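Local atomic coordinates of SMC protein (PDB entry 3NWC), a protein that forms the dimerising, DNA-binding hinge domain of an archaeal SMC protein, which is probably required for chromosome condensation and partitioning. Residues Val106-Pro109 with Ala110-Ile114; Thr90-Leu94 with Asn95-Pro99. All coordinates share one frame; numbering follows the deposited sequence.

Interaction 1 (Val106-Pro109 with Ala110-Ile114); sequences VGLP and AVDVI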
ATOM      1  N   VAL A 106      19.468 -14.807   5.280  1.00 33.97           N
ATOM      2  CA  VAL A 106      18.699 -15.495   4.249  1.00 29.58           C
ATOM      3  C   VAL A 106      19.098 -15.074   2.833  1.00 37.58           C
ATOM      4  O   VAL A 106      19.033 -15.863   1.895  1.00 35.40           O
ATOM      5  CB  VAL A 106      17.191 -15.286   4.463  1.00 34.29           C
ATOM      6  CG1 VAL A 106      16.412 -15.525   3.175  1.00 33.08           C
ATOM      7  CG2 VAL A 106      16.693 -16.184   5.580  1.00 41.67           C
ATOM      8  N   GLY A 107      19.527 -13.832   2.673  1.00 30.74           N
ATOM      9  CA  GLY A 107      19.921 -13.383   1.354  1.00 36.28           C
ATOM     10  C   GLY A 107      20.501 -11.992   1.337  1.00 25.63           C
ATOM     11  O   GLY A 107      21.026 -11.524   2.338  1.00 27.76           O
ATOM     12  N   LEU A 108      20.372 -11.322   0.196  1.00 22.65           N
ATOM     13  CA  LEU A 108      21.028 -10.044  -0.025  1.00 19.26           C
ATOM     14  C   LEU A 108      20.138  -8.880   0.382  1.00 23.76           C
ATOM     15  O   LEU A 108      19.069  -8.685  -0.208  1.00 21.26           O
ATOM     16  CB  LEU A 108      21.380  -9.926  -1.511  1.00 22.99           C
ATOM     17  CG  LEU A 108      21.949  -8.620  -2.071  1.00 23.31           C
ATOM     18  CD1 LEU A 108      23.341  -8.328  -1.485  1.00 25.00           C
ATOM     19  CD2 LEU A 108      22.028  -8.714  -3.589  1.00 25.05           C
ATOM     20  N   PRO A 109      20.573  -8.087   1.377  1.00 20.78           N
ATOM     21  CA  PRO A 109      19.783  -6.916   1.765  1.00 22.47           C
ATOM     22  C   PRO A 109      19.531  -5.978   0.591  1.00 18.07           C
ATOM     23  O   PRO A 109      20.450  -5.602  -0.138  1.00 20.34           O
ATOM     24  CB  PRO A 109      20.668  -6.218   2.790  1.00 18.20           C
ATOM     25  CG  PRO A 109      21.417  -7.352   3.436  1.00 22.10           C
ATOM     26  CD  PRO A 109      21.705  -8.315   2.298  1.00 19.88           C
ATOM     27  N   ALA A 110      18.275  -5.580   0.423  1.00 17.28           N
ATOM     28  CA  ALA A 110      17.938  -4.731  -0.707  1.00 16.00           C
ATOM     29  C   ALA A 110      18.689  -3.406  -0.693  1.00 17.81           C
ATOM     30  O   ALA A 110      19.029  -2.868  -1.742  1.00 17.78           O
ATOM     31  CB  ALA A 110      16.406  -4.493  -0.761  1.00 15.16           C
ATOM     32  N   VAL A 111      18.959  -2.873   0.493  1.00 15.81           N
ATOM     33  CA  VAL A 111      19.680  -1.615   0.586  1.00 17.13           C
ATOM     34  C   VAL A 111      21.080  -1.722  -0.016  1.00 18.68           C
ATOM     35  O   VAL A 111      21.654  -0.719  -0.408  1.00 20.85           O
ATOM     36  CB  VAL A 111      19.794  -1.089   2.035  1.00 26.41           C
ATOM     37  CG1 VAL A 111      18.414  -0.844   2.627  1.00 22.16           C
ATOM     38  CG2 VAL A 111      20.600  -2.054   2.901  1.00 22.93           C
ATOM     39  N   ASP A 112      21.619  -2.934  -0.099  1.00 19.04           N
ATOM     40  CA  ASP A 112      22.961  -3.116  -0.655  1.00 22.49           C
ATOM     41  C   ASP A 112      23.015  -2.845  -2.154  1.00 25.65           C
ATOM     42  O   ASP A 112      24.090  -2.617  -2.706  1.00 28.55           O
ATOM     43  CB  ASP A 112      23.466  -4.523  -0.400  1.00 18.00           C
ATOM     44  CG  ASP A 112      23.844  -4.742   1.046  0.97 20.47           C
ATOM     45  OD1 ASP A 112      23.694  -3.798   1.847  0.85 22.80           O
ATOM     46  OD2 ASP A 112      24.275  -5.860   1.361  0.54 16.00           O
ATOM     47  N   VAL A 113      21.864  -2.884  -2.816  1.00 19.04           N
ATOM     48  CA  VAL A 113      21.867  -2.746  -4.270  1.00 17.29           C
ATOM     49  C   VAL A 113      21.298  -1.414  -4.756  1.00 19.75           C
ATOM     50  O   VAL A 113      20.994  -1.257  -5.938  1.00 20.37           O
ATOM     51  CB  VAL A 113      21.185  -3.942  -4.975  1.00 19.85           C
ATOM     52  CG1 VAL A 113      21.867  -5.253  -4.592  1.00 22.59           C
ATOM     53  CG2 VAL A 113      19.682  -3.987  -4.668  1.00 16.99           C
ATOM     54  N   ILE A 114      21.204  -0.444  -3.850  1.00 17.85           N
ATOM     55  CA  ILE A 114      20.748   0.894  -4.198  1.00 19.63           C
ATOM     56  C   ILE A 114      21.713   1.956  -3.680  1.00 24.55           C
ATOM     57  O   ILE A 114      22.532   1.705  -2.785  1.00 24.64           O
ATOM     58  CB  ILE A 114      19.343   1.192  -3.623  1.00 19.16           C
ATOM     59  CG1 ILE A 114      19.358   1.053  -2.099  1.00 21.10           C
ATOM     60  CG2 ILE A 114      18.276   0.288  -4.277  1.00 23.54           C
ATOM     61  CD1 ILE A 114      18.071   1.488  -1.416  1.00 20.83           C
TER
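Pro-109 and Asp-112 meet twice where the strand 108-109 runs straight into a single turn of 3-10 helix, residues 110-112. On the backbone, Asp-112 N donates to Pro-109 O at 2.9 Å, an i to i+3 bond that closes the turn. A second bond of the same spacing follows, Val-113 N to Ala-110 O at 3.0 Å.

The side chain of Asp-112 folds back over the turn toward the proline. Its CB packs on Pro-109 O at 3.2 Å and lies 4.0 Å from Leu-108 CD1. CG turns away from its own carbonyl carbon to the side of the backbone N (chi1 -73°), which carries the carboxylate back to the ring: CG and OD1 both approach Pro-109 CB. At the tip, OD2 leans over the pyrrolidine, 3.7 Å from Pro-109 CD and nearly as close to CG. These are van der Waals contacts of an oxygen with ring carbons. Val-111 CG2 is a looser neighbour of the same Pro-109 CB, 4.2 Å away.

Leu-108 forks between a polar and an apolar neighbour. CD1 runs beside the Asp-112 carboxylate, while CD2 reaches Val-113 CG1 at 3.6 Å. Tyr-51 covers both Leu-108 and Val-113, and Val-113 and the buried Ala-110 also rest on Ile-55 of helix 52-59.

Leu-108 and Ala-110 are backbone-bonded to Ile-133 and Thr-131 of the strand 131-134. The arrangement is a 3-10 turn leaving an edge strand of the five-stranded mixed sheet in the SMC hinge, leading the chain on to the short strand 114-115.

Interaction 2 (Thr90-Leu94 with Asn95-Pro99); sequences TFLPL and NKIKP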
ATOM      1  N   THR A  90       1.540  10.549   1.068  1.00 17.06           N
ATOM      2  CA  THR A  90       2.110   9.986   2.274  1.00 16.28           C
ATOM      3  C   THR A  90       3.476  10.612   2.488  1.00 17.36           C
ATOM      4  O   THR A  90       4.319  10.617   1.579  1.00 17.19           O
ATOM      5  CB  THR A  90       2.255   8.462   2.149  1.00 20.73           C
ATOM      6  OG1 THR A  90       0.957   7.889   1.966  1.00 20.26           O
ATOM      7  CG2 THR A  90       2.879   7.876   3.415  1.00 16.59           C
ATOM      8  N   PHE A  91       3.681  11.166   3.681  1.00 15.56           N
ATOM      9  CA  PHE A  91       4.922  11.877   3.987  1.00 18.13           C
ATOM     10  C   PHE A  91       5.778  11.098   4.960  1.00 17.32           C
ATOM     11  O   PHE A  91       5.249  10.487   5.897  1.00 18.25           O
ATOM     12  CB  PHE A  91       4.588  13.251   4.556  1.00 18.03           C
ATOM     13  CG  PHE A  91       3.841  14.130   3.588  1.00 18.83           C
ATOM     14  CD1 PHE A  91       4.528  14.906   2.665  1.00 20.41           C
ATOM     15  CD2 PHE A  91       2.452  14.159   3.583  1.00 18.12           C
ATOM     16  CE1 PHE A  91       3.839  15.710   1.761  1.00 20.91           C
ATOM     17  CE2 PHE A  91       1.757  14.957   2.684  1.00 18.22           C
ATOM     18  CZ  PHE A  91       2.456  15.737   1.771  1.00 19.11           C
ATOM     19  N   LEU A  92       7.095  11.130   4.740  1.00 16.23           N
ATOM     20  CA  LEU A  92       8.062  10.459   5.611  1.00 17.79           C
ATOM     21  C   LEU A  92       8.955  11.495   6.308  1.00 16.74           C
ATOM     22  O   LEU A  92       9.899  12.007   5.707  1.00 20.92           O
ATOM     23  CB  LEU A  92       8.923   9.492   4.796  1.00 16.54           C
ATOM     24  CG  LEU A  92       8.161   8.525   3.876  1.00 17.14           C
ATOM     25  CD1 LEU A  92       9.132   7.569   3.202  1.00 15.10           C
ATOM     26  CD2 LEU A  92       7.127   7.743   4.666  1.00 19.56           C
ATOM     27  N   PRO A  93       8.642  11.823   7.574  1.00 17.68           N
ATOM     28  CA  PRO A  93       9.379  12.862   8.301  1.00 21.61           C
ATOM     29  C   PRO A  93      10.653  12.270   8.872  1.00 18.31           C
ATOM     30  O   PRO A  93      10.606  11.285   9.617  1.00 21.43           O
ATOM     31  CB  PRO A  93       8.426  13.246   9.436  1.00 23.34           C
ATOM     32  CG  PRO A  93       7.154  12.443   9.206  1.00 30.14           C
ATOM     33  CD  PRO A  93       7.565  11.258   8.399  1.00 21.95           C
ATOM     34  N   LEU A  94      11.788  12.844   8.495  1.00 24.29           N
ATOM     35  CA  LEU A  94      13.072  12.220   8.804  1.00 24.26           C
ATOM     36  C   LEU A  94      13.306  12.032  10.293  1.00 19.85           C
ATOM     37  O   LEU A  94      13.963  11.075  10.698  1.00 23.34           O
ATOM     38  CB  LEU A  94      14.232  12.979   8.165  1.00 24.23           C
ATOM     39  CG  LEU A  94      14.347  12.772   6.655  1.00 25.16           C
ATOM     40  CD1 LEU A  94      15.419  13.669   6.060  1.00 26.04           C
ATOM     41  CD2 LEU A  94      14.606  11.302   6.329  1.00 25.26           C
ATOM     42  N   ASN A  95      12.743  12.924  11.100  1.00 27.41           N
ATOM     43  CA  ASN A  95      12.917  12.846  12.554  1.00 24.67           C
ATOM     44  C   ASN A  95      11.987  11.834  13.216  1.00 31.04           C
ATOM     45  O   ASN A  95      12.150  11.505  14.393  1.00 33.84           O
ATOM     46  CB  ASN A  95      12.734  14.229  13.199  1.00 29.36           C
ATOM     47  CG  ASN A  95      11.344  14.807  12.961  1.00 35.20           C
ATOM     48  OD1 ASN A  95      10.689  14.480  11.980  1.00 26.96           O
ATOM     49  ND2 ASN A  95      10.891  15.673  13.864  1.00 31.35           N
ATOM     50  N   LYS A  96      11.003  11.340  12.472  1.00 22.25           N
ATOM     51  CA  LYS A  96      10.016  10.447  13.061  1.00 25.13           C
ATOM     52  C   LYS A  96      10.109   9.057  12.475  1.00 18.86           C
ATOM     53  O   LYS A  96       9.878   8.060  13.157  1.00 22.92           O
ATOM     54  CB  LYS A  96       8.601  10.995  12.827  1.00 28.09           C
ATOM     55  CG  LYS A  96       8.308  12.317  13.504  1.00 31.63           C
ATOM     56  CD  LYS A  96       8.090  12.125  14.996  1.00 28.03           C
ATOM     57  CE  LYS A  96       7.643  13.421  15.656  1.00 33.23           C
ATOM     58  NZ  LYS A  96       7.684  13.307  17.141  1.00 30.90           N
ATOM     59  N   ILE A  97      10.424   8.992  11.186  1.00 22.91           N
ATOM     60  CA  ILE A  97      10.285   7.751  10.449  1.00 20.94           C
ATOM     61  C   ILE A  97      11.251   6.678  10.944  1.00 22.22           C
ATOM     62  O   ILE A  97      12.439   6.926  11.121  1.00 26.52           O
ATOM     63  CB  ILE A  97      10.431   7.996   8.928  1.00 21.17           C
ATOM     64  CG1 ILE A  97       9.800   6.848   8.122  1.00 17.45           C
ATOM     65  CG2 ILE A  97      11.894   8.265   8.568  1.00 19.98           C
ATOM     66  CD1 ILE A  97       8.265   6.799   8.201  1.00 20.95           C
ATOM     67  N   LYS A  98      10.732   5.484  11.178  1.00 23.27           N
ATOM     68  CA  LYS A  98      11.522   4.440  11.823  1.00 27.00           C
ATOM     69  C   LYS A  98      12.218   3.495  10.839  1.00 21.57           C
ATOM     70  O   LYS A  98      11.562   2.767  10.093  1.00 23.86           O
ATOM     71  CB  LYS A  98      10.642   3.642  12.786  1.00 27.02           C
ATOM     72  CG  LYS A  98      10.319   4.395  14.073  1.00 36.80           C
ATOM     73  CD  LYS A  98       9.398   3.590  14.981  1.00 39.12           C
ATOM     74  N   PRO A  99      13.558   3.491  10.850  1.00 23.35           N
ATOM     75  CA  PRO A  99      14.296   2.564   9.986  1.00 20.69           C
ATOM     76  C   PRO A  99      14.034   1.119  10.384  1.00 25.99           C
ATOM     77  O   PRO A  99      13.806   0.830  11.563  1.00 29.31           O
ATOM     78  CB  PRO A  99      15.762   2.930  10.245  1.00 28.09           C
ATOM     79  CG  PRO A  99      15.726   4.322  10.787  1.00 35.00           C
ATOM     80  CD  PRO A  99      14.443   4.437  11.551  1.00 25.49           C
TER
HETATM   81  O   HOH W   1      13.737   8.464  12.705  1.00 32.40           O
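Pro-93 O, at the end of strand 89-93, takes two backbone bonds: Lys-96 N at 2.9 Å, from above the carbonyl plane, closes a type I beta-turn over 93-96 with Leu-94 and Asn-95 at its corners, and Ile-97 N follows with an i to i+4 bond at 2.8 Å, almost in line with the C=O (C=O...N angle 177°). Two donors thus grip one oxygen. Water 1 bridges two carbonyls of the turn, donating to Ile-97 O at 2.6 Å and only weakly to Leu-94 O, which also accepts from Asn-122 ND2 of helix 121-128.

Ile-97 folds back toward the strand. Its CG1 is swung opposite the backbone N (chi1 -159°), which lets CD1 reach Leu-92 CD2 at 3.8 Å, while CB and CG2 both pack on Pro-93 O. Phe-126 of helix 121-128 lies against Leu-92 and Ile-97 alike.

The strand that ends here is the edge of the three-stranded sheet within its own chain, yet at Thr-90 and Phe-91 it pairs antiparallel with a strand of the second subunit, carrying the sheet across the hinge dimer interface. Gly-161 of that subunit packs on both Pro-93 and Ile-97.

Lys-96 crosses Pro-93 at about a right angle, its CB by the CB-CG edge of the ring, 4.1 Å from Pro-93 CB. Asn-95 OD1 meets that same Pro-93 CB at 3.6 Å, and Asn-95 ND2 is hydrogen-bonded to Glu-71 OE2 of helix 71-83.

Interaction 2 comes first along the chain, at the end of strand 89-93; the chain then loops across to strand 108-109, where interaction 1 begins. Their centres lie 21 Å apart and their nearest atoms about 9 Å, so they do not touch. Each marks the exit from a strand that is outermost in its sheet within the chain, but the sheets differ: the three-stranded one for 90-99, the five-stranded one for 106-114. Helix 121-128 packs against both stretches, touching Ile-114 of interaction 1 and Leu-92 and Ile-97 of interaction 2. Within the assembly, only interaction 2 touches the second subunit, placing it at the dimer interface; no residue of interaction 1 is touched by the second subunit.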